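PDB 3E59: L-tyrosine isonitrile synthase from Pseudomonas aeruginosa, which makes the isonitrile group on L-tyrosine in paerucumarin biosynthesis, taking the new carbon from C2 of ribulose 5-phosphate. Local coordinates for residues E155-F160 and G241-D246; D83-L88 and F292-R297; E187-S192 and L197-I202; Q98-Q101 and G107-I110. One frame throughout, in Å; residues are numbered along the deposited sequence.

Contact 1. Residues E155-F160 and G241-D246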
# COMPACT_ATOMS: atom_id res chain seq x y z
N GLU A 155 -6.59 0.69 15.78
CA GLU A 155 -7.37 0.42 16.99
C GLU A 155 -7.06 -0.93 17.63
O GLU A 155 -7.50 -1.21 18.74
CB GLU A 155 -8.88 0.56 16.73
CG GLU A 155 -9.40 -0.19 15.53
CD GLU A 155 -9.48 0.68 14.29
OE1 GLU A 155 -8.56 1.49 14.03
OE2 GLU A 155 -10.49 0.55 13.55
N ASP A 156 -6.31 -1.76 16.92
CA ASP A 156 -5.88 -3.06 17.44
C ASP A 156 -4.62 -2.96 18.28
O ASP A 156 -4.20 -3.95 18.89
CB ASP A 156 -5.68 -4.06 16.30
CG ASP A 156 -6.96 -4.27 15.49
OD1 ASP A 156 -8.05 -4.28 16.09
OD2 ASP A 156 -6.86 -4.44 14.25
N VAL A 157 -3.99 -1.78 18.31
CA VAL A 157 -2.81 -1.56 19.14
C VAL A 157 -3.18 -1.72 20.61
O VAL A 157 -3.90 -0.89 21.19
CB VAL A 157 -2.12 -0.18 18.86
CG1 VAL A 157 -0.93 0.05 19.80
CG2 VAL A 157 -1.69 -0.07 17.40
N ARG A 158 -2.69 -2.82 21.20
CA ARG A 158 -3.00 -3.19 22.58
C ARG A 158 -2.72 -2.05 23.56
O ARG A 158 -3.51 -1.80 24.46
CB ARG A 158 -2.21 -4.45 22.97
CG ARG A 158 -2.68 -5.15 24.23
CD ARG A 158 -1.95 -6.48 24.41
NE ARG A 158 -2.00 -6.94 25.80
CZ ARG A 158 -1.45 -8.08 26.23
NH1 ARG A 158 -0.81 -8.88 25.39
NH2 ARG A 158 -1.55 -8.42 27.52
N ALA A 159 -1.62 -1.34 23.35
CA ALA A 159 -1.19 -0.26 24.24
C ALA A 159 -2.15 0.94 24.22
O ALA A 159 -2.20 1.70 25.19
CB ALA A 159 0.22 0.18 23.90
N PHE A 160 -2.89 1.09 23.12
CA PHE A 160 -3.83 2.20 22.94
C PHE A 160 -5.29 1.80 23.22
O PHE A 160 -6.22 2.50 22.80
CB PHE A 160 -3.76 2.74 21.51
CG PHE A 160 -2.39 3.22 21.07
CD1 PHE A 160 -1.40 3.55 22.00
CD2 PHE A 160 -2.12 3.38 19.72
CE1 PHE A 160 -0.15 4.00 21.58
CE2 PHE A 160 -0.89 3.84 19.28
CZ PHE A 160 0.10 4.16 20.21
N GLY A 241 4.64 3.28 10.36
CA GLY A 241 5.74 2.34 10.11
C GLY A 241 6.63 2.09 11.32
O GLY A 241 7.02 0.95 11.60
N ALA A 242 6.95 3.17 12.04
CA ALA A 242 7.76 3.11 13.25
C ALA A 242 7.05 2.34 14.38
O ALA A 242 7.66 1.48 15.04
CB ALA A 242 8.15 4.51 13.70
N LEU A 243 5.77 2.64 14.57
CA LEU A 243 4.92 1.88 15.47
C LEU A 243 4.96 0.37 15.15
O LEU A 243 5.18 -0.45 16.03
CB LEU A 243 3.48 2.43 15.46
CG LEU A 243 2.45 1.71 16.35
CD1 LEU A 243 1.35 2.65 16.82
CD2 LEU A 243 1.84 0.48 15.66
N LEU A 244 4.76 0.02 13.88
CA LEU A 244 4.77 -1.38 13.46
C LEU A 244 6.14 -2.07 13.57
O LEU A 244 6.21 -3.29 13.69
CB LEU A 244 4.27 -1.50 12.01
CG LEU A 244 2.83 -1.10 11.71
CD1 LEU A 244 2.63 -0.94 10.18
CD2 LEU A 244 1.86 -2.12 12.31
N ALA A 245 7.23 -1.29 13.50
CA ALA A 245 8.57 -1.88 13.69
C ALA A 245 8.76 -2.36 15.14
O ALA A 245 9.48 -3.32 15.39
CB ALA A 245 9.67 -0.91 13.28
N ASP A 246 8.09 -1.70 16.07
CA ASP A 246 8.10 -2.15 17.48
C ASP A 246 7.07 -3.24 17.74
O ASP A 246 7.29 -4.11 18.57
CB ASP A 246 7.87 -0.97 18.42
CG ASP A 246 9.13 -0.15 18.64
OD1 ASP A 246 10.22 -0.57 18.19
OD2 ASP A 246 9.03 0.93 19.28
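F160 N donates to V157 O over 2.9 Å, a bond that closes the backbone between them into a turn and brings their side chains together toward the helix carrying L243. Within this turn V157 CG1 lies 3.5 Å above one face of the F160 ring, displaced toward its rim, so the isopropyl group and the ring present one joint apolar surface. L243 meets that surface with both of its methyls. Its CD1 comes 3.5 Å from F160 CE2, the ring atom closest to that methyl, and meets the ring obliquely. Its CD2 lies 4.0 Å from V157 CG2. L243 holds CG anti to its backbone N (chi1 179°), which extends the branch away from the helix, and the leucine and the phenylalanine advance on each other from opposite directions. The valine, with CG1 anti to N (chi1 177°), can therefore give one methyl to the ring and the other to the leucine. V157 and L243 are buried, and the meeting across the two segments is wholly apolar. Helix 167-178 adds L170 and L173 against F160 and L174 against L243, while F152 touches V157. The acidic pair E155 and D156, at the start of residues 155-160, is held separately, by salt bridges to R117 and R164 respectively. This loop follows strand 149-151, an outermost strand of the five-stranded parallel sheet, and packs on helix 219-247 in a layered alpha/beta domain whose 3-2-1-4-5 strand order is that of a Rossmann-like fold.

Contact 2. Residues D83-L88 and F292-R297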
# COMPACT_ATOMS: atom_id res chain seq x y z
N ASP A 83 -13.44 -3.23 -4.34
CA ASP A 83 -14.01 -3.86 -5.53
C ASP A 83 -13.06 -4.88 -6.15
O ASP A 83 -12.16 -5.40 -5.45
CB ASP A 83 -14.52 -2.80 -6.55
CG ASP A 83 -13.42 -1.88 -7.08
OD1 ASP A 83 -12.24 -2.28 -7.18
OD2 ASP A 83 -13.73 -0.73 -7.42
N MET A 84 -13.25 -5.19 -7.43
CA MET A 84 -12.39 -6.18 -8.12
C MET A 84 -10.88 -5.86 -8.03
O MET A 84 -10.05 -6.77 -7.95
CB MET A 84 -12.86 -6.36 -9.57
CG MET A 84 -12.18 -7.51 -10.31
SD MET A 84 -12.59 -9.15 -9.70
CE MET A 84 -14.16 -9.41 -10.51
N ALA A 85 -10.53 -4.59 -7.99
CA ALA A 85 -9.12 -4.21 -7.80
C ALA A 85 -8.57 -4.68 -6.44
O ALA A 85 -7.51 -5.31 -6.38
CB ALA A 85 -8.94 -2.71 -7.99
N GLU A 86 -9.28 -4.39 -5.34
CA GLU A 86 -8.90 -4.94 -4.03
C GLU A 86 -8.92 -6.46 -4.02
O GLU A 86 -8.00 -7.10 -3.48
CB GLU A 86 -9.81 -4.45 -2.91
CG GLU A 86 -9.47 -3.09 -2.34
CD GLU A 86 -10.02 -1.96 -3.17
OE1 GLU A 86 -10.62 -2.21 -4.24
OE2 GLU A 86 -9.88 -0.81 -2.74
N ARG A 87 -9.97 -7.04 -4.62
CA ARG A 87 -10.21 -8.48 -4.56
C ARG A 87 -9.07 -9.27 -5.18
O ARG A 87 -8.55 -10.20 -4.56
CB ARG A 87 -11.53 -8.86 -5.23
CG ARG A 87 -11.78 -10.38 -5.25
CD ARG A 87 -13.15 -10.72 -5.82
NE ARG A 87 -14.20 -9.85 -5.30
CZ ARG A 87 -14.94 -10.11 -4.22
NH1 ARG A 87 -14.75 -11.23 -3.52
NH2 ARG A 87 -15.89 -9.26 -3.84
N LEU A 88 -8.67 -8.88 -6.38
CA LEU A 88 -7.56 -9.56 -7.06
C LEU A 88 -6.22 -9.30 -6.39
O LEU A 88 -5.34 -10.16 -6.42
CB LEU A 88 -7.53 -9.17 -8.53
CG LEU A 88 -8.69 -9.69 -9.37
CD1 LEU A 88 -8.70 -8.98 -10.69
CD2 LEU A 88 -8.57 -11.21 -9.57
N PHE A 292 -6.30 -9.25 -16.33
CA PHE A 292 -6.64 -8.13 -15.49
C PHE A 292 -5.43 -7.24 -15.23
O PHE A 292 -4.34 -7.72 -14.89
CB PHE A 292 -7.29 -8.58 -14.18
CG PHE A 292 -8.80 -8.54 -14.21
CD1 PHE A 292 -9.47 -7.32 -14.21
CD2 PHE A 292 -9.54 -9.71 -14.24
CE1 PHE A 292 -10.87 -7.28 -14.25
CE2 PHE A 292 -10.94 -9.67 -14.26
CZ PHE A 292 -11.60 -8.46 -14.27
N VAL A 293 -5.63 -5.94 -15.43
CA VAL A 293 -4.59 -4.94 -15.23
C VAL A 293 -5.23 -3.86 -14.37
O VAL A 293 -6.45 -3.66 -14.43
CB VAL A 293 -4.09 -4.36 -16.60
CG1 VAL A 293 -3.24 -3.13 -16.42
CG2 VAL A 293 -3.31 -5.40 -17.37
N LEU A 294 -4.41 -3.19 -13.56
CA LEU A 294 -4.87 -2.04 -12.80
C LEU A 294 -4.51 -0.73 -13.53
O LEU A 294 -3.38 -0.54 -13.98
CB LEU A 294 -4.28 -2.09 -11.39
CG LEU A 294 -4.47 -0.89 -10.46
CD1 LEU A 294 -5.91 -0.80 -9.98
CD2 LEU A 294 -3.48 -0.99 -9.29
N MET A 295 -5.51 0.14 -13.66
CA MET A 295 -5.39 1.43 -14.37
C MET A 295 -6.13 2.52 -13.60
O MET A 295 -6.95 2.23 -12.74
CB MET A 295 -6.01 1.34 -15.78
CG MET A 295 -5.47 0.25 -16.71
SD MET A 295 -6.20 0.31 -18.37
CE MET A 295 -5.57 1.87 -18.95
N LYS A 296 -5.83 3.77 -13.93
CA LYS A 296 -6.61 4.90 -13.46
C LYS A 296 -7.93 4.98 -14.26
O LYS A 296 -7.92 4.83 -15.48
CB LYS A 296 -5.80 6.20 -13.62
N ARG A 297 -9.05 5.18 -13.57
CA ARG A 297 -10.38 5.22 -14.20
C ARG A 297 -10.47 6.21 -15.37
O ARG A 297 -11.08 5.90 -16.40
CB ARG A 297 -11.47 5.52 -13.16
CG ARG A 297 -12.89 5.22 -13.62
CD ARG A 297 -13.92 5.54 -12.54
NE ARG A 297 -15.29 5.36 -13.01
CZ ARG A 297 -16.36 5.98 -12.51
NH1 ARG A 297 -16.25 6.84 -11.52
NH2 ARG A 297 -17.56 5.74 -13.03
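L88 and F292 meet in a CH-pi contact where the start of helix 84-103 packs against an outermost strand of the four-stranded mixed sheet. L88 CD1 stands over one face of the F292 ring, 3.9 Å from its centroid and 25° off the normal, and comes closest to F292 CG at 3.5 Å. M84 lies on the same side of the ring plane: its CG is 4.1 Å from F292 CZ, and its SD makes an oblique Met-aromatic contact. M84 holds CG anti to the backbone N, and the bends at chi2 and chi3 keep the sulfur near the ring, with M84 SD 5.2 Å from the F292 centroid. Further along the strand A85 CB touches L294 CD1 at 4.1 Å, a small methyl contact on the buried flank.

Around this first shell, H316 meets F292 edge-to-face, and A285 of strand 284-287 lies against both M84 and F292. The helix start itself is fixed by a capping box. D83 N donates almost straight (175°) to E86 OE1 at 3.0 Å, reaching it from above the carboxylate plane, and K70 forms a salt bridge with the same oxygen; Y133 OH holds E86 OE2. On the other side of the box, D83 OD1 caps the helix by accepting from A85 N over 3.0 Å, on the anti side of the carboxylate and 23° out of its plane.

Contact 3. Residues E187-S192 and L197-I202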
# COMPACT_ATOMS: atom_id res chain seq x y z
N GLU A 187 13.39 17.63 6.26
CA GLU A 187 14.85 17.48 6.17
C GLU A 187 15.25 16.10 5.61
O GLU A 187 16.14 16.00 4.76
CB GLU A 187 15.53 17.76 7.53
CG GLU A 187 17.05 17.52 7.55
CD GLU A 187 17.77 18.19 8.73
OE1 GLU A 187 17.11 18.55 9.74
OE2 GLU A 187 19.02 18.35 8.63
N THR A 188 14.57 15.06 6.09
CA THR A 188 14.74 13.69 5.60
C THR A 188 14.38 13.54 4.10
O THR A 188 15.15 12.96 3.34
CB THR A 188 13.91 12.68 6.45
OG1 THR A 188 14.20 12.88 7.84
CG2 THR A 188 14.22 11.23 6.08
N LEU A 189 13.23 14.05 3.69
CA LEU A 189 12.81 13.98 2.26
C LEU A 189 13.84 14.65 1.36
O LEU A 189 14.18 14.12 0.30
CB LEU A 189 11.40 14.58 2.03
CG LEU A 189 10.23 13.89 2.77
CD1 LEU A 189 8.91 14.71 2.72
CD2 LEU A 189 10.03 12.46 2.26
N LEU A 190 14.37 15.79 1.79
CA LEU A 190 15.36 16.55 1.01
C LEU A 190 16.77 15.94 1.00
O LEU A 190 17.65 16.42 0.28
CB LEU A 190 15.43 18.01 1.48
CG LEU A 190 14.27 19.01 1.41
CD1 LEU A 190 14.76 20.31 0.78
CD2 LEU A 190 13.03 18.52 0.67
N ALA A 191 16.98 14.90 1.80
CA ALA A 191 18.31 14.29 1.96
C ALA A 191 18.65 13.28 0.88
O ALA A 191 19.82 12.90 0.75
CB ALA A 191 18.46 13.65 3.35
N SER A 192 17.66 12.85 0.10
CA SER A 192 17.93 11.86 -0.95
C SER A 192 17.05 12.00 -2.19
O SER A 192 15.95 12.58 -2.13
CB SER A 192 17.84 10.44 -0.39
OG SER A 192 16.49 10.10 -0.11
N LEU A 197 11.47 11.85 -4.59
CA LEU A 197 10.61 11.08 -5.48
C LEU A 197 9.34 10.70 -4.77
O LEU A 197 8.27 10.77 -5.36
CB LEU A 197 11.33 9.83 -6.05
CG LEU A 197 12.44 10.05 -7.10
CD1 LEU A 197 13.06 8.73 -7.55
CD2 LEU A 197 11.92 10.84 -8.32
N LEU A 198 9.46 10.31 -3.49
CA LEU A 198 8.31 10.04 -2.63
C LEU A 198 7.46 11.29 -2.42
O LEU A 198 6.26 11.26 -2.64
CB LEU A 198 8.76 9.49 -1.27
CG LEU A 198 7.63 9.20 -0.27
CD1 LEU A 198 6.69 8.11 -0.77
CD2 LEU A 198 8.19 8.85 1.12
N TYR A 199 8.08 12.37 -1.97
CA TYR A 199 7.37 13.62 -1.79
C TYR A 199 6.54 14.00 -3.05
O TYR A 199 5.36 14.35 -2.94
CB TYR A 199 8.33 14.75 -1.36
CG TYR A 199 7.62 16.07 -1.14
CD1 TYR A 199 7.77 17.13 -2.03
CD2 TYR A 199 6.75 16.24 -0.04
CE1 TYR A 199 7.09 18.32 -1.84
CE2 TYR A 199 6.07 17.44 0.15
CZ TYR A 199 6.24 18.46 -0.75
OH TYR A 199 5.58 19.66 -0.56
N ARG A 200 7.14 13.91 -4.24
CA ARG A 200 6.45 14.23 -5.50
C ARG A 200 5.26 13.31 -5.77
O ARG A 200 4.21 13.77 -6.25
CB ARG A 200 7.42 14.28 -6.71
CG ARG A 200 6.73 14.52 -8.10
CD ARG A 200 7.55 15.37 -9.08
NE ARG A 200 8.23 14.58 -10.11
CZ ARG A 200 8.08 14.72 -11.43
NH1 ARG A 200 7.27 15.64 -11.95
NH2 ARG A 200 8.77 13.93 -12.25
N ALA A 201 5.41 12.03 -5.44
CA ALA A 201 4.36 11.05 -5.68
C ALA A 201 3.16 11.24 -4.75
O ALA A 201 1.99 11.23 -5.19
CB ALA A 201 4.91 9.66 -5.53
N ILE A 202 3.45 11.43 -3.46
CA ILE A 202 2.41 11.69 -2.48
C ILE A 202 1.66 12.99 -2.78
O ILE A 202 0.45 13.06 -2.61
CB ILE A 202 2.96 11.70 -1.03
CG1 ILE A 202 3.67 10.36 -0.69
CG2 ILE A 202 1.84 12.04 -0.02
CD1 ILE A 202 2.84 9.05 -0.97
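L189 carries the apolar part of this contact, placing one methyl against Y199 and the other against L198. Its CD1 lies 3.8 Å from Y199 CD2 and 4.1 Å from Y199 CB, so it sits at the root of the tyrosine, where the ring leaves the helix, and approaches the ring obliquely. The two side chains cross at about a right angle. L189 CD2 takes the more distant neighbour, L198 CD2, at 4.2 Å. On the facing helix Y199 keeps CG anti to its backbone N (chi1 -179°), which stretches the ring past the leucine and carries the hydroxyl well beyond it.

Aromatic and polar interactions outside the two segments hold the tyrosine: its ring stacks with Y231, and OH is hydrogen-bonded to the carbonyl oxygen of K227. W238 and I234, on the same helix 219-247, touch L189 and L198 respectively. A phosphate ion, probably from the crystallisation liquor, is bound about 5 Å from the side chain of L198.

Backbone bonds and capping set the approach of the two segments. A191 N donates to T188 O at 3.1 Å, and a type I beta turn runs from L189 to S192. S192 is the N-cap of the next helix, its OG receiving G195 N. With the leucine that opens the turn packing on side chains of the second turn of the next helix, this link joins two consecutive helices, 182-189 and 193-210, through a tight type I turn in the helical part of the fold, against helix 219-247.

Contact 4. Residues Q98-Q101 and G107-I110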
# COMPACT_ATOMS: atom_id res chain seq x y z
N GLN A 98 1.05 -18.99 -0.34
CA GLN A 98 0.89 -20.41 -0.70
C GLN A 98 2.09 -20.92 -1.51
O GLN A 98 2.61 -22.01 -1.25
CB GLN A 98 -0.43 -20.64 -1.46
CG GLN A 98 -1.70 -20.41 -0.62
CD GLN A 98 -3.00 -20.61 -1.39
OE1 GLN A 98 -3.15 -20.16 -2.53
NE2 GLN A 98 -3.95 -21.28 -0.76
N ARG A 99 2.55 -20.13 -2.49
CA ARG A 99 3.75 -20.50 -3.26
C ARG A 99 5.01 -20.67 -2.40
O ARG A 99 5.80 -21.57 -2.64
CB ARG A 99 4.01 -19.51 -4.41
CG ARG A 99 2.91 -19.48 -5.46
CD ARG A 99 3.38 -18.92 -6.79
NE ARG A 99 3.57 -19.98 -7.78
CZ ARG A 99 4.74 -20.54 -8.09
NH1 ARG A 99 5.87 -20.16 -7.49
NH2 ARG A 99 4.79 -21.49 -9.00
N ILE A 100 5.19 -19.79 -1.41
CA ILE A 100 6.27 -19.92 -0.43
C ILE A 100 6.11 -21.22 0.37
O ILE A 100 7.09 -21.94 0.58
CB ILE A 100 6.34 -18.68 0.53
CG1 ILE A 100 6.81 -17.43 -0.23
CG2 ILE A 100 7.24 -18.97 1.73
CD1 ILE A 100 6.75 -16.13 0.56
N GLN A 101 4.88 -21.54 0.78
CA GLN A 101 4.58 -22.75 1.54
C GLN A 101 4.85 -24.06 0.76
O GLN A 101 4.97 -25.14 1.35
CB GLN A 101 3.15 -22.72 2.11
CG GLN A 101 2.92 -23.73 3.24
CD GLN A 101 1.79 -23.35 4.18
OE1 GLN A 101 0.73 -22.89 3.75
NE2 GLN A 101 2.00 -23.57 5.48
N GLY A 107 5.45 -22.03 6.06
CA GLY A 107 4.72 -21.10 5.21
C GLY A 107 5.01 -19.64 5.49
O GLY A 107 6.10 -19.28 5.94
N ALA A 108 4.01 -18.81 5.22
CA ALA A 108 4.14 -17.37 5.36
C ALA A 108 2.79 -16.71 5.64
O ALA A 108 1.72 -17.25 5.34
CB ALA A 108 4.78 -16.77 4.10
N LYS A 109 2.87 -15.52 6.22
CA LYS A 109 1.72 -14.78 6.68
C LYS A 109 1.97 -13.35 6.24
O LYS A 109 3.08 -12.84 6.37
CB LYS A 109 1.70 -14.89 8.20
CG LYS A 109 0.48 -14.37 8.91
CD LYS A 109 0.70 -14.48 10.41
CE LYS A 109 -0.57 -14.28 11.20
NZ LYS A 109 -0.51 -15.12 12.43
N ILE A 110 0.94 -12.71 5.67
CA ILE A 110 1.01 -11.27 5.40
C ILE A 110 -0.06 -10.57 6.22
O ILE A 110 -1.26 -10.85 6.08
CB ILE A 110 0.85 -10.91 3.90
CG1 ILE A 110 1.97 -11.53 3.07
CG2 ILE A 110 0.82 -9.35 3.69
CD1 ILE A 110 1.76 -11.41 1.53
O HOH W 1 1.66 -19.85 3.97
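I100 and A108 form the apolar half of this contact, and the isoleucine uses two of its branches for it. With CG1 anti to the carbonyl carbon (chi1 -69°) and the chain extended at chi2 (172°), CG2 and CD1 both face the alanine methyl from the same side, each 4.1 Å from A108 CB.

Q101 follows a different course. Its CG stands anti to the backbone N and the rest of the chain is extended, so the side chain runs alongside G107. CG and NE2 each lie 3.7 Å from G107 CA; lacking a side chain, the glycine lets the amide come this near, and its backbone has a positive phi of 85°. The amide is steadied by a hydrogen bond from NE2 to A105 O, in the connecting loop. A water accepts from A108 N at 2.9 Å and gives a weak bond to Q101 OE1.

Helix 84-103 leads through a short loop into strand 108-112, completing a beta-alpha-beta crossover from strand 60-64. I60 and F62 of that strand pack on I100, F62 also touches A108, and strand 108-112 lies between 60-64 and 149-151 in the parallel sheet.

Along the chain, contact 4 closes before contact 1 opens, contact 3 is nested within the loop closed by contact 1, and contact 2 encloses all three. Contacts 2 and 4 lie on the same helix 84-103, near its two ends, with centres 23 Å apart; that helix thus connects the mixed sheet with the parallel one. Contact 1 follows strand 149-151, the neighbour of strand 108-112 used by contact 4. Helix 219-247 carries half of contact 1 and also packs against contact 3, 24 Å away between centres. Contacts 3 and 4 are farthest apart, at 33 Å, on opposite sides of the chain's centre. None touches another; shared helices and the parallel sheet relate them within one monomer.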